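Long-range contacts in NreA (Staphylococcus aureus subsp. aureus, PDB 6K2H), which probably binds nitrate in a GAF-domain pocket and takes part in nitrate-dependent signalling: residues G24-A29 / G123-R128; E100-V105 / V119-Q124; I30-S35 / K43-S48. The protein carries 1 engineered substitution. All coordinates share one frame; numbering follows the deposited sequence.

Contact 1. Residues G24-A29 / G123-R128; sequences GYDFAA and GQRDGR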
loop_
_atom_site.group_PDB
_atom_site.type_symbol
_atom_site.label_atom_id
_atom_site.label_comp_id
_atom_site.label_asym_id
_atom_site.label_seq_id
_atom_site.Cartn_x
_atom_site.Cartn_y
_atom_site.Cartn_z
ATOM N N GLY A 24 -13.718 3.835 -3.435
ATOM C CA GLY A 24 -13.598 5.141 -3.918
ATOM C C GLY A 24 -12.195 5.641 -4.155
ATOM O O GLY A 24 -12.009 6.796 -4.215
ATOM N N TYR A 25 -11.260 4.740 -4.348
ATOM C CA TYR A 25 -9.825 5.079 -4.486
ATOM C C TYR A 25 -9.336 5.163 -5.882
ATOM O O TYR A 25 -9.690 4.360 -6.753
ATOM C CB TYR A 25 -8.956 4.160 -3.612
ATOM C CG TYR A 25 -8.955 4.578 -2.130
ATOM C CD1 TYR A 25 -8.140 5.626 -1.658
ATOM C CD2 TYR A 25 -9.795 3.989 -1.240
ATOM C CE1 TYR A 25 -8.143 5.991 -0.307
ATOM C CE2 TYR A 25 -9.823 4.334 0.095
ATOM C CZ TYR A 25 -9.012 5.308 0.574
ATOM O OH TYR A 25 -9.073 5.643 1.892
ATOM N N ASP A 26 -8.387 6.072 -6.094
ATOM C CA ASP A 26 -7.770 6.172 -7.372
ATOM C C ASP A 26 -6.771 5.020 -7.612
ATOM O O ASP A 26 -6.428 4.722 -8.744
ATOM C CB ASP A 26 -7.044 7.493 -7.522
ATOM C CG ASP A 26 -8.014 8.697 -7.543
ATOM O OD1 ASP A 26 -9.225 8.481 -7.873
ATOM O OD2 ASP A 26 -7.577 9.823 -7.188
ATOM N N PHE A 27 -6.204 4.517 -6.521
ATOM C CA PHE A 27 -5.143 3.528 -6.610
ATOM C C PHE A 27 -5.228 2.557 -5.445
ATOM O O PHE A 27 -5.600 2.928 -4.287
ATOM C CB PHE A 27 -3.783 4.281 -6.509
ATOM C CG PHE A 27 -2.578 3.380 -6.549
ATOM C CD1 PHE A 27 -2.203 2.747 -7.723
ATOM C CD2 PHE A 27 -1.826 3.137 -5.430
ATOM C CE1 PHE A 27 -1.119 1.906 -7.793
ATOM C CE2 PHE A 27 -0.731 2.277 -5.497
ATOM C CZ PHE A 27 -0.385 1.655 -6.674
ATOM N N ALA A 28 -4.839 1.318 -5.669
ATOM C CA ALA A 28 -4.621 0.396 -4.499
ATOM C C ALA A 28 -3.465 -0.559 -4.820
ATOM O O ALA A 28 -3.181 -0.798 -6.000
ATOM C CB ALA A 28 -5.921 -0.375 -4.120
ATOM N N ALA A 29 -2.818 -1.120 -3.807
ATOM C CA ALA A 29 -1.691 -2.002 -4.036
ATOM C C ALA A 29 -1.572 -2.953 -2.884
ATOM O O ALA A 29 -1.966 -2.606 -1.741
ATOM C CB ALA A 29 -0.442 -1.207 -4.237
ATOM N N GLY A 123 -4.619 4.560 -2.223
ATOM C CA GLY A 123 -4.078 5.877 -2.555
ATOM C C GLY A 123 -4.987 6.794 -3.359
ATOM O O GLY A 123 -5.734 6.307 -4.197
ATOM N N GLN A 124 -4.962 8.082 -3.064
ATOM C CA GLN A 124 -5.642 9.090 -3.884
ATOM C C GLN A 124 -4.650 9.885 -4.686
ATOM O O GLN A 124 -3.492 10.102 -4.235
ATOM C CB GLN A 124 -6.471 10.057 -3.036
ATOM C CG GLN A 124 -7.555 9.372 -2.201
ATOM C CD GLN A 124 -8.724 8.859 -2.993
ATOM O OE1 GLN A 124 -8.570 8.221 -4.041
ATOM N NE2 GLN A 124 -9.941 9.145 -2.509
ATOM N N ARG A 125 -5.132 10.405 -5.816
ATOM C CA ARG A 125 -4.390 11.357 -6.604
ATOM C C ARG A 125 -5.129 12.685 -6.636
ATOM O O ARG A 125 -6.272 12.796 -6.234
ATOM C CB ARG A 125 -4.244 10.835 -8.045
ATOM C CG ARG A 125 -3.396 9.558 -8.073
ATOM C CD ARG A 125 -2.883 9.257 -9.477
ATOM N NE ARG A 125 -2.426 7.872 -9.522
ATOM C CZ ARG A 125 -3.186 6.816 -9.823
ATOM N NH1 ARG A 125 -4.467 6.952 -10.186
ATOM N NH2 ARG A 125 -2.655 5.613 -9.710
ATOM N N ASP A 126 -4.431 13.702 -7.086
ATOM C CA ASP A 126 -5.045 15.027 -7.480
ATOM C C ASP A 126 -5.703 15.717 -6.312
ATOM O O ASP A 126 -6.585 16.566 -6.504
ATOM C CB ASP A 126 -6.047 14.900 -8.644
ATOM C CG ASP A 126 -5.431 14.216 -9.862
ATOM O OD1 ASP A 126 -4.399 14.743 -10.335
ATOM O OD2 ASP A 126 -6.018 13.216 -10.350
ATOM N N GLY A 127 -5.289 15.335 -5.086
ATOM C CA GLY A 127 -5.831 16.019 -3.883
ATOM C C GLY A 127 -7.142 15.508 -3.400
ATOM O O GLY A 127 -7.756 16.130 -2.506
ATOM N N ARG A 128 -7.625 14.419 -3.955
ATOM C CA ARG A 128 -8.888 13.829 -3.499
ATOM C C ARG A 128 -8.618 13.330 -2.066
ATOM O O ARG A 128 -7.677 12.589 -1.794
ATOM C CB ARG A 128 -9.375 12.658 -4.355
ATOM C CG ARG A 128 -9.869 13.006 -5.756
ATOM C CD ARG A 128 -10.492 11.784 -6.454
ATOM N NE ARG A 128 -11.613 11.271 -5.625
ATOM C CZ ARG A 128 -11.907 10.004 -5.346
ATOM N NH1 ARG A 128 -12.922 9.731 -4.460
ATOM N NH2 ARG A 128 -11.223 9.005 -5.874
#
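D26 points its carboxylate at the turn 125-128 and is gripped there on both oxygens. Its first torsion sets CG anti to the carbonyl carbon (chi1 -67°), which puts the two oxygens between R125 and R128. OD2 takes the backbone N-H of R125 with its anti lone pair, and D26 OD2 to R125 N is 2.9 Å. OD1 is met from above the carboxylate plane by R128 in a salt bridge, with D26 OD1 to R128 NH2 also 2.9 Å. The carboxylate and guanidinium planes stand 56° apart. R128 NH2 also bonds G24 O at 2.9 Å, so this one nitrogen links G24 and D26. Both acceptors lie at the edge of the guanidinium. G24 itself ends helix 10-23 with a Schellman motif.

Q124 crosses Y25 at about a right angle, and its bent chain brings Q124 CD to 3.5 Å from Y25 CD1. Q124 OE1 then takes the N-H of D26, at 3.0 Å from D26 N and nearly along the C=O axis. The other end of this amide, NE2, is bonded to P129 O. R125 stretches out toward F27, with R125 NH2 3.5 Å from F27 CD1; its guanidinium is also salt-bridged to E100.

The backbones join where G123 N meets F27 O at 2.8 Å and F27 N meets G123 O. D26 and F27 both face G123. This is a classic beta bulge, formed here where two antiparallel neighbours of the GAF-domain sheet meet.

Contact 2. Residues E100-V105 / V119-Q124; sequences ESLTAV and VLLFGQ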
loop_
_atom_site.group_PDB
_atom_site.type_symbol
_atom_site.label_atom_id
_atom_site.label_comp_id
_atom_site.label_asym_id
_atom_site.label_seq_id
_atom_site.Cartn_x
_atom_site.Cartn_y
_atom_site.Cartn_z
ATOM N N GLU A 100 3.349 6.744 -8.575
ATOM C CA GLU A 100 1.909 6.854 -8.798
ATOM C C GLU A 100 1.323 8.219 -8.400
ATOM O O GLU A 100 0.148 8.378 -8.484
ATOM C CB GLU A 100 1.206 5.705 -8.076
ATOM C CG GLU A 100 1.451 4.323 -8.678
ATOM C CD GLU A 100 0.900 4.195 -10.111
ATOM O OE1 GLU A 100 -0.118 4.898 -10.411
ATOM O OE2 GLU A 100 1.448 3.381 -10.891
ATOM N N SER A 101 2.169 9.198 -8.103
ATOM C CA SER A 101 1.751 10.579 -7.793
ATOM C C SER A 101 0.611 10.588 -6.794
ATOM O O SER A 101 -0.414 11.247 -7.007
ATOM C CB SER A 101 1.328 11.358 -9.055
ATOM O OG SER A 101 2.281 11.154 -10.099
ATOM N N LEU A 102 0.817 9.872 -5.716
ATOM C CA LEU A 102 -0.225 9.829 -4.681
ATOM C C LEU A 102 -0.174 11.035 -3.762
ATOM O O LEU A 102 0.924 11.436 -3.280
ATOM C CB LEU A 102 -0.029 8.541 -3.886
ATOM C CG LEU A 102 -0.013 7.226 -4.655
ATOM C CD1 LEU A 102 0.160 5.977 -3.778
ATOM C CD2 LEU A 102 -1.274 7.154 -5.509
ATOM N N THR A 103 -1.348 11.591 -3.531
ATOM C CA THR A 103 -1.502 12.800 -2.707
ATOM C C THR A 103 -2.063 12.514 -1.342
ATOM O O THR A 103 -1.995 13.352 -0.494
ATOM C CB THR A 103 -2.293 13.899 -3.442
ATOM O OG1 THR A 103 -3.581 13.402 -3.820
ATOM C CG2 THR A 103 -1.529 14.343 -4.697
ATOM N N ALA A 104 -2.642 11.336 -1.133
ATOM C CA ALA A 104 -3.073 10.849 0.207
ATOM C C ALA A 104 -2.979 9.344 0.188
ATOM O O ALA A 104 -3.175 8.709 -0.865
ATOM C CB ALA A 104 -4.492 11.267 0.506
ATOM N N VAL A 105 -2.702 8.745 1.329
ATOM C CA VAL A 105 -2.577 7.287 1.421
ATOM C C VAL A 105 -3.057 6.725 2.754
ATOM O O VAL A 105 -2.970 7.409 3.807
ATOM C CB VAL A 105 -1.133 6.733 1.152
ATOM C CG1 VAL A 105 -0.671 7.028 -0.260
ATOM C CG2 VAL A 105 -0.140 7.308 2.089
ATOM N N VAL A 119 0.670 -5.825 3.173
ATOM C CA VAL A 119 0.177 -4.475 3.336
ATOM C C VAL A 119 -0.750 -4.132 2.214
ATOM O O VAL A 119 -0.379 -4.309 1.067
ATOM C CB VAL A 119 1.318 -3.444 3.442
ATOM C CG1 VAL A 119 0.744 -2.055 3.672
ATOM C CG2 VAL A 119 2.285 -3.835 4.557
ATOM N N LEU A 120 -1.977 -3.682 2.553
ATOM C CA LEU A 120 -2.918 -3.136 1.591
ATOM C C LEU A 120 -2.877 -1.607 1.610
ATOM O O LEU A 120 -3.112 -0.953 2.666
ATOM C CB LEU A 120 -4.329 -3.596 1.899
ATOM C CG LEU A 120 -5.484 -3.063 1.154
ATOM C CD1 LEU A 120 -5.406 -3.396 -0.320
ATOM C CD2 LEU A 120 -6.800 -3.634 1.735
ATOM N N LEU A 121 -2.495 -1.042 0.491
ATOM C CA LEU A 121 -2.334 0.424 0.340
ATOM C C LEU A 121 -3.471 0.962 -0.518
ATOM O O LEU A 121 -3.783 0.358 -1.585
ATOM C CB LEU A 121 -1.000 0.736 -0.274
ATOM C CG LEU A 121 -0.895 2.194 -0.730
ATOM C CD1 LEU A 121 -0.828 3.079 0.421
ATOM C CD2 LEU A 121 0.330 2.381 -1.644
ATOM N N PHE A 122 -4.191 1.966 0.017
ATOM C CA PHE A 122 -5.196 2.735 -0.752
ATOM C C PHE A 122 -4.590 4.106 -0.981
ATOM O O PHE A 122 -4.070 4.761 -0.039
ATOM C CB PHE A 122 -6.513 2.857 0.037
ATOM C CG PHE A 122 -7.258 1.553 0.170
ATOM C CD1 PHE A 122 -7.976 1.082 -0.928
ATOM C CD2 PHE A 122 -7.346 0.894 1.362
ATOM C CE1 PHE A 122 -8.708 -0.103 -0.815
ATOM C CE2 PHE A 122 -8.095 -0.275 1.492
ATOM C CZ PHE A 122 -8.778 -0.764 0.393
ATOM N N GLY A 123 -4.619 4.560 -2.223
ATOM C CA GLY A 123 -4.078 5.877 -2.555
ATOM C C GLY A 123 -4.987 6.794 -3.359
ATOM O O GLY A 123 -5.734 6.307 -4.197
ATOM N N GLN A 124 -4.962 8.082 -3.064
ATOM C CA GLN A 124 -5.642 9.090 -3.884
ATOM C C GLN A 124 -4.650 9.885 -4.686
ATOM O O GLN A 124 -3.492 10.102 -4.235
ATOM C CB GLN A 124 -6.471 10.057 -3.036
ATOM C CG GLN A 124 -7.555 9.372 -2.201
ATOM C CD GLN A 124 -8.724 8.859 -2.993
ATOM O OE1 GLN A 124 -8.570 8.221 -4.041
ATOM N NE2 GLN A 124 -9.941 9.145 -2.509
#
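T103 and A104 both face Q124, a classic beta bulge at the open end of the hairpin formed by strands 104-112 and 115-124. Q124 O takes the N-H of T103 in a short bond, with T103 N to Q124 O 2.7 Å and an angle of 162° at the hydrogen. A104 N also leans on Q124 O, but this bond is long and weak. In return Q124 N gives its hydrogen to A104 O at 2.9 Å. Beyond this pair, V105 and G123 form a non-hydrogen-bonded pair. There the CA of V105 makes a CA-H...O contact with F122 O at 3.3 Å.

L121 carries the apolar part of the contact. Its CB packs on the indole of W44, a residue of contact 3. CG stands anti to the backbone N (chi1 168°), and the two methyl groups part from there. CD1 turns to V105, crossing that side chain, and lies 3.7 Å from V105 CB. It is slightly farther from V105 CG1. CD2 goes to L102 instead. These two leucines meet tip to tip, with L121 CD2 4.2 Å from L102 CD1. L97 of helix 96-99 touches both L102 and V105, and I96 touches L121. That short helix thus packs over these three side chains.

On the face of A104 and Q124, the two CB atoms lie side by side. T103 is tied to the turn that follows strand 115-124, for its OG1 is bonded to G127 N. G123 brings no side chain to the leucine side, and L102 CD2 lies 4.3 Å from G123 CA.

Contact 3. Residues I30-S35 / K43-S48; sequences IAFYES and KWHYVS. With EDO (1,2-ethanediol), chain B.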
loop_
_atom_site.group_PDB
_atom_site.type_symbol
_atom_site.label_atom_id
_atom_site.label_comp_id
_atom_site.label_asym_id
_atom_site.label_seq_id
_atom_site.Cartn_x
_atom_site.Cartn_y
_atom_site.Cartn_z
ATOM N N ILE A 30 -1.070 -4.153 -3.166
ATOM C CA ILE A 30 -0.752 -5.099 -2.069
ATOM C C ILE A 30 0.730 -5.446 -2.113
ATOM O O ILE A 30 1.231 -5.855 -3.143
ATOM C CB ILE A 30 -1.589 -6.383 -2.222
ATOM C CG1 ILE A 30 -3.078 -6.095 -1.968
ATOM C CG2 ILE A 30 -1.100 -7.450 -1.211
ATOM C CD1 ILE A 30 -4.062 -7.164 -2.456
ATOM N N ALA A 31 1.396 -5.342 -0.967
ATOM C CA ALA A 31 2.813 -5.682 -0.819
ATOM C C ALA A 31 2.943 -6.970 0.014
ATOM O O ALA A 31 2.219 -7.175 0.987
ATOM C CB ALA A 31 3.562 -4.537 -0.163
ATOM N N PHE A 32 3.899 -7.796 -0.367
ATOM C CA PHE A 32 4.179 -9.129 0.330
ATOM C C PHE A 32 5.671 -9.306 0.175
ATOM O O PHE A 32 6.285 -8.731 -0.783
ATOM C CB PHE A 32 3.573 -10.355 -0.472
ATOM C CG PHE A 32 2.111 -10.358 -0.644
ATOM C CD1 PHE A 32 1.546 -10.547 -1.907
ATOM C CD2 PHE A 32 1.296 -10.322 0.468
ATOM C CE1 PHE A 32 0.209 -10.656 -2.039
ATOM C CE2 PHE A 32 -0.064 -10.407 0.345
ATOM C CZ PHE A 32 -0.602 -10.583 -0.922
ATOM N N TYR A 33 6.298 -10.188 0.999
ATOM C CA TYR A 33 7.673 -10.616 0.700
ATOM C C TYR A 33 7.773 -11.224 -0.732
ATOM O O TYR A 33 6.854 -11.888 -1.184
ATOM C CB TYR A 33 8.202 -11.644 1.728
ATOM C CG TYR A 33 8.548 -10.957 3.017
ATOM C CD1 TYR A 33 9.706 -10.206 3.130
ATOM C CD2 TYR A 33 7.742 -11.073 4.124
ATOM C CE1 TYR A 33 10.002 -9.548 4.318
ATOM C CE2 TYR A 33 8.028 -10.381 5.299
ATOM C CZ TYR A 33 9.195 -9.670 5.379
ATOM O OH TYR A 33 9.486 -9.025 6.549
ATOM N N GLU A 34 8.857 -10.879 -1.420
ATOM C CA GLU A 34 9.169 -11.370 -2.763
ATOM C C GLU A 34 9.353 -12.868 -2.845
ATOM O O GLU A 34 8.885 -13.513 -3.768
ATOM C CB GLU A 34 10.441 -10.681 -3.289
ATOM C CG GLU A 34 10.698 -11.026 -4.752
ATOM C CD GLU A 34 11.890 -10.314 -5.300
ATOM O OE1 GLU A 34 12.934 -10.270 -4.592
ATOM O OE2 GLU A 34 11.770 -9.902 -6.487
ATOM N N SER A 35 9.952 -13.446 -1.836
ATOM C CA SER A 35 10.055 -14.898 -1.754
ATOM C C SER A 35 10.095 -15.365 -0.308
ATOM O O SER A 35 10.185 -14.562 0.645
ATOM C CB SER A 35 11.366 -15.295 -2.423
ATOM O OG SER A 35 12.460 -14.685 -1.689
ATOM N N LYS A 43 7.876 -6.429 -2.012
ATOM C CA LYS A 43 7.484 -5.816 -3.266
ATOM C C LYS A 43 6.030 -5.578 -3.350
ATOM O O LYS A 43 5.265 -6.254 -2.688
ATOM C CB LYS A 43 7.944 -6.673 -4.437
ATOM C CG LYS A 43 9.485 -6.692 -4.470
ATOM C CD LYS A 43 10.057 -7.189 -5.789
ATOM C CE LYS A 43 9.899 -6.206 -6.910
ATOM N NZ LYS A 43 11.070 -5.322 -7.145
ATOM N N TRP A 44 5.667 -4.595 -4.176
ATOM C CA TRP A 44 4.282 -4.394 -4.536
ATOM C C TRP A 44 3.953 -5.429 -5.624
ATOM O O TRP A 44 4.447 -5.302 -6.767
ATOM C CB TRP A 44 4.018 -2.994 -5.001
ATOM C CG TRP A 44 4.333 -1.930 -3.978
ATOM C CD1 TRP A 44 5.435 -1.150 -3.933
ATOM C CD2 TRP A 44 3.547 -1.614 -2.836
ATOM N NE1 TRP A 44 5.340 -0.284 -2.809
ATOM C CE2 TRP A 44 4.218 -0.606 -2.107
ATOM C CE3 TRP A 44 2.343 -2.134 -2.325
ATOM C CZ2 TRP A 44 3.678 -0.048 -0.937
ATOM C CZ3 TRP A 44 1.835 -1.625 -1.178
ATOM C CH2 TRP A 44 2.480 -0.584 -0.480
ATOM N N HIS A 45 3.201 -6.431 -5.226
ATOM C CA HIS A 45 2.905 -7.626 -6.039
ATOM C C HIS A 45 1.692 -7.357 -6.943
ATOM O O HIS A 45 1.664 -7.834 -8.077
ATOM C CB HIS A 45 2.614 -8.888 -5.189
ATOM C CG HIS A 45 3.841 -9.606 -4.669
ATOM N ND1 HIS A 45 4.725 -9.034 -3.787
ATOM C CD2 HIS A 45 4.325 -10.850 -4.918
ATOM C CE1 HIS A 45 5.723 -9.866 -3.544
ATOM N NE2 HIS A 45 5.483 -10.993 -4.187
ATOM N N TYR A 46 0.703 -6.690 -6.388
ATOM C CA TYR A 46 -0.556 -6.333 -7.113
ATOM C C TYR A 46 -0.842 -4.879 -7.021
ATOM O O TYR A 46 -0.619 -4.271 -5.981
ATOM C CB TYR A 46 -1.772 -7.116 -6.586
ATOM C CG TYR A 46 -1.610 -8.594 -6.641
ATOM C CD1 TYR A 46 -1.876 -9.279 -7.794
ATOM C CD2 TYR A 46 -1.128 -9.302 -5.535
ATOM C CE1 TYR A 46 -1.699 -10.657 -7.858
ATOM C CE2 TYR A 46 -0.938 -10.676 -5.585
ATOM C CZ TYR A 46 -1.181 -11.335 -6.761
ATOM O OH TYR A 46 -1.020 -12.691 -6.760
ATOM N N VAL A 47 -1.311 -4.271 -8.115
ATOM C CA VAL A 47 -1.717 -2.864 -8.096
ATOM C C VAL A 47 -3.056 -2.724 -8.835
ATOM O O VAL A 47 -3.390 -3.605 -9.700
ATOM C CB VAL A 47 -0.706 -1.876 -8.732
ATOM C CG1 VAL A 47 0.596 -1.796 -7.996
ATOM C CG2 VAL A 47 -0.503 -2.171 -10.196
ATOM N N SER A 48 -3.792 -1.647 -8.573
ATOM C CA SER A 48 -5.104 -1.456 -9.286
ATOM C C SER A 48 -5.219 0.026 -9.470
ATOM O O SER A 48 -4.852 0.812 -8.556
ATOM C CB SER A 48 -6.255 -2.014 -8.484
ATOM O OG SER A 48 -7.497 -1.668 -9.085
HETATM C C1 EDO B . 6.900 1.979 -1.235
HETATM O O1 EDO B . 6.571 2.396 -2.371
HETATM C C2 EDO B . 6.240 2.564 -0.177
HETATM O O2 EDO B . 6.447 1.609 0.763
#
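The beta hairpin of strands 27-33 and 42-48 sets I30, A31 and F32 against K43, W44, H45 and Y46 at one edge of the GAF-domain sheet. A classic bulge lies in the middle, where H45 and Y46 both face I30. I30 O takes the N-H of H45 at 2.9 Å from H45 N, while its bond from Y46 N is long and weak. I30 N is bonded to Y46 O. Farther on, F32 and K43 exchange a pair of backbone bonds.

A31 and W44 share one face of the sheet. A31 CB sits over the indole in a CH-pi contact, 3.8 Å from the centroid of the W44 six-membered ring. A67 of helix 65-73 touches both residues. At the indole edge W44 NE1 bonds O1 of a 1,2-ethanediol, with NE1 to O1 3.0 Å. This molecule is also bonded to A67 N and I96 N.

I30, F32, K43 and Y46 point to the other face, where helix 10-23 packs on I30 and Y46. F32 and Y46 meet edge to edge, with F32 CE1 3.7 Å from Y46 CE2. The edge of F32 also turns to the imidazole face of H45 in a T-shaped pair, with planes 66° apart. H45 has a second conformer, so this pair is doubtful. E34 and K43 lie alongside each other, with E34 OE2 3.3 Å from K43 CD. The amine of K43 goes instead to the carbonyls of K56 and I58.

Three N-H donors thus converge on one small molecule. The diol probably comes from the crystallisation liquor, and its place is consistent with the nitrate pocket of this GAF-domain protein.

In the fold
From the N terminus, helix 10-23 leads into strand 27-33, which serves both contact 1 and contact 3. Contact 3 closes first, as the chain turns back into strand 42-48. The chain then runs through the helices to contact 2, which closes the hairpin of strands 104-112 and 115-124. Contact 1 closes last and spans 93 residues. Contact 3 is nested inside that loop, and contact 2 follows it in series. Contacts 1 and 2 share G123 and Q124, and are joined by the R125-E100 salt bridge. Together the three tie four neighbouring strands, in the order 42-48, 27-33, 115-124, 104-112, into one antiparallel sheet.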